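Local structure of Ent-copalyl diphosphate synthase (Streptomyces platensis, 5BP8) at residues A[212-225]-A[235-247]. The protein is probably a terpene cyclase of largely alpha-helical fold, related to squalene-hopene cyclase. Sequence-based numbering, arbitrary orientation.
Sequences PHNGSVGCSPAATA and AAPGVAYLRDVQA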
loop_
_atom_site.group_PDB
_atom_site.type_symbol
_atom_site.label_atom_id
_atom_site.label_comp_id
_atom_site.label_asym_id
_atom_site.label_seq_id
_atom_site.Cartn_x
_atom_site.Cartn_y
_atom_site.Cartn_z
ATOM N N PRO A 212 -13.437 13.035 5.599
ATOM C CA PRO A 212 -14.659 12.256 5.618
ATOM C C PRO A 212 -14.669 11.023 6.510
ATOM O O PRO A 212 -15.649 10.273 6.480
ATOM C CB PRO A 212 -14.758 11.786 4.163
ATOM C CG PRO A 212 -13.342 11.576 3.773
ATOM C CD PRO A 212 -12.538 12.604 4.513
ATOM N N HIS A 213 -13.640 10.840 7.326
ATOM C CA HIS A 213 -13.412 9.561 7.994
ATOM C C HIS A 213 -13.350 9.690 9.505
ATOM O O HIS A 213 -12.673 8.924 10.175
ATOM C CB HIS A 213 -12.147 8.927 7.469
ATOM C CG HIS A 213 -10.935 9.761 7.649
ATOM N ND1 HIS A 213 -10.851 11.071 7.220
ATOM C CD2 HIS A 213 -9.728 9.456 8.154
ATOM C CE1 HIS A 213 -9.641 11.539 7.461
ATOM N NE2 HIS A 213 -8.946 10.581 8.046
ATOM N N ASN A 214 -14.076 10.659 10.071
ATOM C CA ASN A 214 -14.159 10.710 11.535
ATOM C C ASN A 214 -14.585 9.359 12.105
ATOM O O ASN A 214 -15.500 8.714 11.593
ATOM C CB ASN A 214 -15.141 11.785 11.971
ATOM C CG ASN A 214 -14.547 13.166 11.890
ATOM O OD1 ASN A 214 -13.412 13.383 12.291
ATOM N ND2 ASN A 214 -15.305 14.112 11.356
ATOM N N GLY A 215 -13.919 8.949 13.174
ATOM C CA GLY A 215 -14.171 7.658 13.814
ATOM C C GLY A 215 -13.269 6.514 13.363
ATOM O O GLY A 215 -13.189 5.484 14.050
ATOM N N SER A 216 -12.623 6.654 12.204
ATOM C CA SER A 216 -11.654 5.645 11.762
ATOM C C SER A 216 -10.470 5.580 12.719
ATOM O O SER A 216 -10.072 6.598 13.331
ATOM C CB SER A 216 -11.151 5.919 10.346
ATOM O OG SER A 216 -10.505 7.178 10.254
ATOM N N VAL A 217 -9.919 4.377 12.856
ATOM C CA VAL A 217 -8.766 4.122 13.711
ATOM C C VAL A 217 -7.604 3.720 12.816
ATOM O O VAL A 217 -7.678 2.691 12.115
ATOM C CB VAL A 217 -9.060 3.018 14.721
ATOM C CG1 VAL A 217 -7.799 2.634 15.523
ATOM C CG2 VAL A 217 -10.179 3.468 15.650
ATOM N N GLY A 218 -6.558 4.541 12.801
ATOM C CA GLY A 218 -5.447 4.305 11.918
ATOM C C GLY A 218 -5.817 4.142 10.452
ATOM O O GLY A 218 -5.140 3.413 9.746
ATOM N N CYS A 219 -6.882 4.803 9.972
ATOM C CA CYS A 219 -7.343 4.624 8.588
ATOM C C CYS A 219 -7.479 3.148 8.146
ATOM O O CYS A 219 -7.217 2.823 6.971
ATOM C CB CYS A 219 -6.443 5.385 7.593
ATOM S SG CYS A 219 -6.475 7.192 7.824
ATOM N N SER A 220 -7.914 2.282 9.079
ATOM C CA SER A 220 -8.105 0.862 8.834
ATOM C C SER A 220 -9.528 0.465 9.147
ATOM O O SER A 220 -9.962 0.612 10.301
ATOM C CB SER A 220 -7.232 0.038 9.776
ATOM O OG SER A 220 -7.600 -1.337 9.713
ATOM N N PRO A 221 -10.238 -0.107 8.179
ATOM C CA PRO A 221 -11.562 -0.630 8.559
ATOM C C PRO A 221 -11.483 -1.721 9.632
ATOM O O PRO A 221 -12.300 -1.737 10.572
ATOM C CB PRO A 221 -12.099 -1.177 7.232
ATOM C CG PRO A 221 -11.444 -0.342 6.220
ATOM C CD PRO A 221 -10.043 -0.145 6.718
ATOM N N ALA A 222 -10.536 -2.650 9.510
ATOM C CA ALA A 222 -10.400 -3.720 10.503
ATOM C C ALA A 222 -10.112 -3.167 11.925
ATOM O O ALA A 222 -10.711 -3.609 12.893
ATOM C CB ALA A 222 -9.288 -4.696 10.098
ATOM N N ALA A 223 -9.169 -2.235 12.029
ATOM C CA ALA A 223 -8.802 -1.672 13.340
ATOM C C ALA A 223 -10.011 -0.956 13.945
ATOM O O ALA A 223 -10.232 -1.005 15.165
ATOM C CB ALA A 223 -7.624 -0.714 13.200
ATOM N N THR A 224 -10.783 -0.277 13.086
ATOM C CA THR A 224 -11.972 0.442 13.516
ATOM C C THR A 224 -13.012 -0.523 14.050
ATOM O O THR A 224 -13.653 -0.250 15.082
ATOM C CB THR A 224 -12.574 1.321 12.388
ATOM O OG1 THR A 224 -11.560 2.192 11.835
ATOM C CG2 THR A 224 -13.719 2.169 12.911
ATOM N N ALA A 225 -13.179 -1.658 13.382
ATOM C CA ALA A 225 -14.096 -2.689 13.853
ATOM C C ALA A 225 -13.667 -3.210 15.233
ATOM O O ALA A 225 -14.501 -3.464 16.091
ATOM C CB ALA A 225 -14.170 -3.832 12.845
ATOM N N ALA A 235 -24.724 5.267 16.464
ATOM C CA ALA A 235 -24.453 6.662 16.175
ATOM C C ALA A 235 -22.956 6.982 16.235
ATOM O O ALA A 235 -22.563 8.128 16.059
ATOM C CB ALA A 235 -25.206 7.557 17.135
ATOM N N ALA A 236 -22.129 5.978 16.493
ATOM C CA ALA A 236 -20.693 6.204 16.624
ATOM C C ALA A 236 -20.157 6.622 15.261
ATOM O O ALA A 236 -20.543 6.065 14.227
ATOM C CB ALA A 236 -19.998 4.937 17.107
ATOM N N PRO A 237 -19.294 7.643 15.241
ATOM C CA PRO A 237 -18.656 8.010 13.977
ATOM C C PRO A 237 -17.959 6.838 13.289
ATOM O O PRO A 237 -18.007 6.728 12.059
ATOM C CB PRO A 237 -17.656 9.092 14.395
ATOM C CG PRO A 237 -18.293 9.720 15.588
ATOM C CD PRO A 237 -18.991 8.613 16.315
ATOM N N GLY A 238 -17.342 5.955 14.060
ATOM C CA GLY A 238 -16.661 4.802 13.455
ATOM C C GLY A 238 -17.600 3.908 12.677
ATOM O O GLY A 238 -17.205 3.276 11.695
ATOM N N VAL A 239 -18.848 3.814 13.137
ATOM C CA VAL A 239 -19.855 3.072 12.416
ATOM C C VAL A 239 -20.137 3.702 11.058
ATOM O O VAL A 239 -20.265 2.986 10.068
ATOM C CB VAL A 239 -21.153 2.911 13.248
ATOM C CG1 VAL A 239 -22.259 2.316 12.396
ATOM C CG2 VAL A 239 -20.885 2.014 14.445
ATOM N N ALA A 240 -20.204 5.038 10.991
ATOM C CA ALA A 240 -20.439 5.729 9.743
ATOM C C ALA A 240 -19.268 5.526 8.781
ATOM O O ALA A 240 -19.464 5.367 7.565
ATOM C CB ALA A 240 -20.638 7.219 9.988
ATOM N N TYR A 241 -18.048 5.554 9.316
ATOM C CA TYR A 241 -16.876 5.272 8.467
ATOM C C TYR A 241 -16.980 3.880 7.837
ATOM O O TYR A 241 -16.866 3.747 6.612
ATOM C CB TYR A 241 -15.627 5.410 9.296
ATOM C CG TYR A 241 -14.356 4.848 8.704
ATOM C CD1 TYR A 241 -13.639 5.537 7.741
ATOM C CD2 TYR A 241 -13.833 3.640 9.189
ATOM C CE1 TYR A 241 -12.432 5.007 7.215
ATOM C CE2 TYR A 241 -12.645 3.134 8.703
ATOM C CZ TYR A 241 -11.955 3.802 7.730
ATOM O OH TYR A 241 -10.761 3.266 7.308
ATOM N N LEU A 242 -17.230 2.852 8.651
ATOM C CA LEU A 242 -17.357 1.479 8.132
ATOM C C LEU A 242 -18.481 1.376 7.105
ATOM O O LEU A 242 -18.305 0.758 6.035
ATOM C CB LEU A 242 -17.552 0.471 9.265
ATOM C CG LEU A 242 -16.313 0.250 10.116
ATOM C CD1 LEU A 242 -16.593 -0.743 11.235
ATOM C CD2 LEU A 242 -15.154 -0.235 9.253
ATOM N N ARG A 243 -19.634 1.992 7.408
ATOM C CA ARG A 243 -20.744 1.996 6.454
ATOM C C ARG A 243 -20.358 2.653 5.136
ATOM O O ARG A 243 -20.643 2.114 4.065
ATOM C CB ARG A 243 -21.987 2.660 7.060
ATOM C CG ARG A 243 -22.592 1.827 8.185
ATOM C CD ARG A 243 -23.651 2.583 8.985
ATOM N NE ARG A 243 -24.430 1.696 9.852
ATOM C CZ ARG A 243 -25.334 2.093 10.753
ATOM N NH1 ARG A 243 -25.612 3.383 10.939
ATOM N NH2 ARG A 243 -25.966 1.188 11.482
ATOM N N ASP A 244 -19.727 3.812 5.213
ATOM C CA ASP A 244 -19.331 4.540 3.994
ATOM C C ASP A 244 -18.351 3.738 3.156
ATOM O O ASP A 244 -18.467 3.662 1.929
ATOM C CB ASP A 244 -18.709 5.880 4.329
ATOM C CG ASP A 244 -19.729 6.925 4.782
ATOM O OD1 ASP A 244 -20.948 6.754 4.509
ATOM O OD2 ASP A 244 -19.295 7.908 5.417
ATOM N N VAL A 245 -17.366 3.151 3.820
ATOM C CA VAL A 245 -16.316 2.445 3.095
ATOM C C VAL A 245 -16.888 1.231 2.368
ATOM O O VAL A 245 -16.653 1.045 1.164
ATOM C CB VAL A 245 -15.169 2.049 4.038
ATOM C CG1 VAL A 245 -14.179 1.126 3.345
ATOM C CG2 VAL A 245 -14.464 3.281 4.576
ATOM N N GLN A 246 -17.684 0.423 3.058
ATOM C CA GLN A 246 -18.216 -0.788 2.444
ATOM C C GLN A 246 -19.186 -0.435 1.299
ATOM O O GLN A 246 -19.192 -1.102 0.232
ATOM C CB GLN A 246 -18.829 -1.742 3.492
ATOM C CG GLN A 246 -20.181 -1.353 4.068
ATOM C CD GLN A 246 -21.334 -1.654 3.129
ATOM O OE1 GLN A 246 -21.307 -2.615 2.360
ATOM N NE2 GLN A 246 -22.376 -0.839 3.207
ATOM N N ALA A 247 -19.966 0.636 1.502
ATOM C CA ALA A 247 -20.942 1.076 0.513
ATOM C C ALA A 247 -20.282 1.484 -0.781
ATOM O O ALA A 247 -20.795 1.207 -1.878
ATOM C CB ALA A 247 -21.779 2.221 1.070
HETATM O O HOH W 1 -17.296 8.270 7.246
#
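Tyr-241 reaches from helix 237-247 into the pocket formed by segment 212-225, and Ser-216 lies against its ring. The Ser-216 methylene makes a CH-pi contact over one face, CB 3.3 Å from the ring centroid and 7° off the normal; Val-245 CG2 lies against the opposite face, toward the rim. With CG anti to the backbone N (chi1 166°), the ring is carried away from its helix toward 212-225, and OH hydrogen-bonds to the backbone O of Thr-257. His-213 CB and Thr-224 OG1 approach the ring obliquely, the latter 3.4 Å from CE2.

Polar bonds within 212-225 shape this pocket. A type II turn from His-213 to Ser-216 has Gly-215 at its third position, where phi is positive and a beta carbon would run into the backbone of Pro-237 and Gly-238; the CA atoms of Gly-215 and Gly-238 are 3.8 Å apart. The Ser-216 hydroxyl donates to His-213 O (OG to O 2.8 Å) in the carbonyl plane. Thr-224 OG1 receives Val-217 N and donates to Ser-220 O, while Ser-220 OG accepts from Ala-223 N, capping the N-terminus of helix 221-228.

Segments 221-225 and 237-247 of two consecutive helices run roughly antiparallel, their directions 145° apart, within this largely alpha-helical fold. Apolar side chains fill part of the interface: Leu-242 CD2 meets Pro-221 CB at 3.8 Å, and CD1 meets Ala-225. Near the exposed Asp-244, one water donates to its OD2 and to Pro-212 O, bridging the segments.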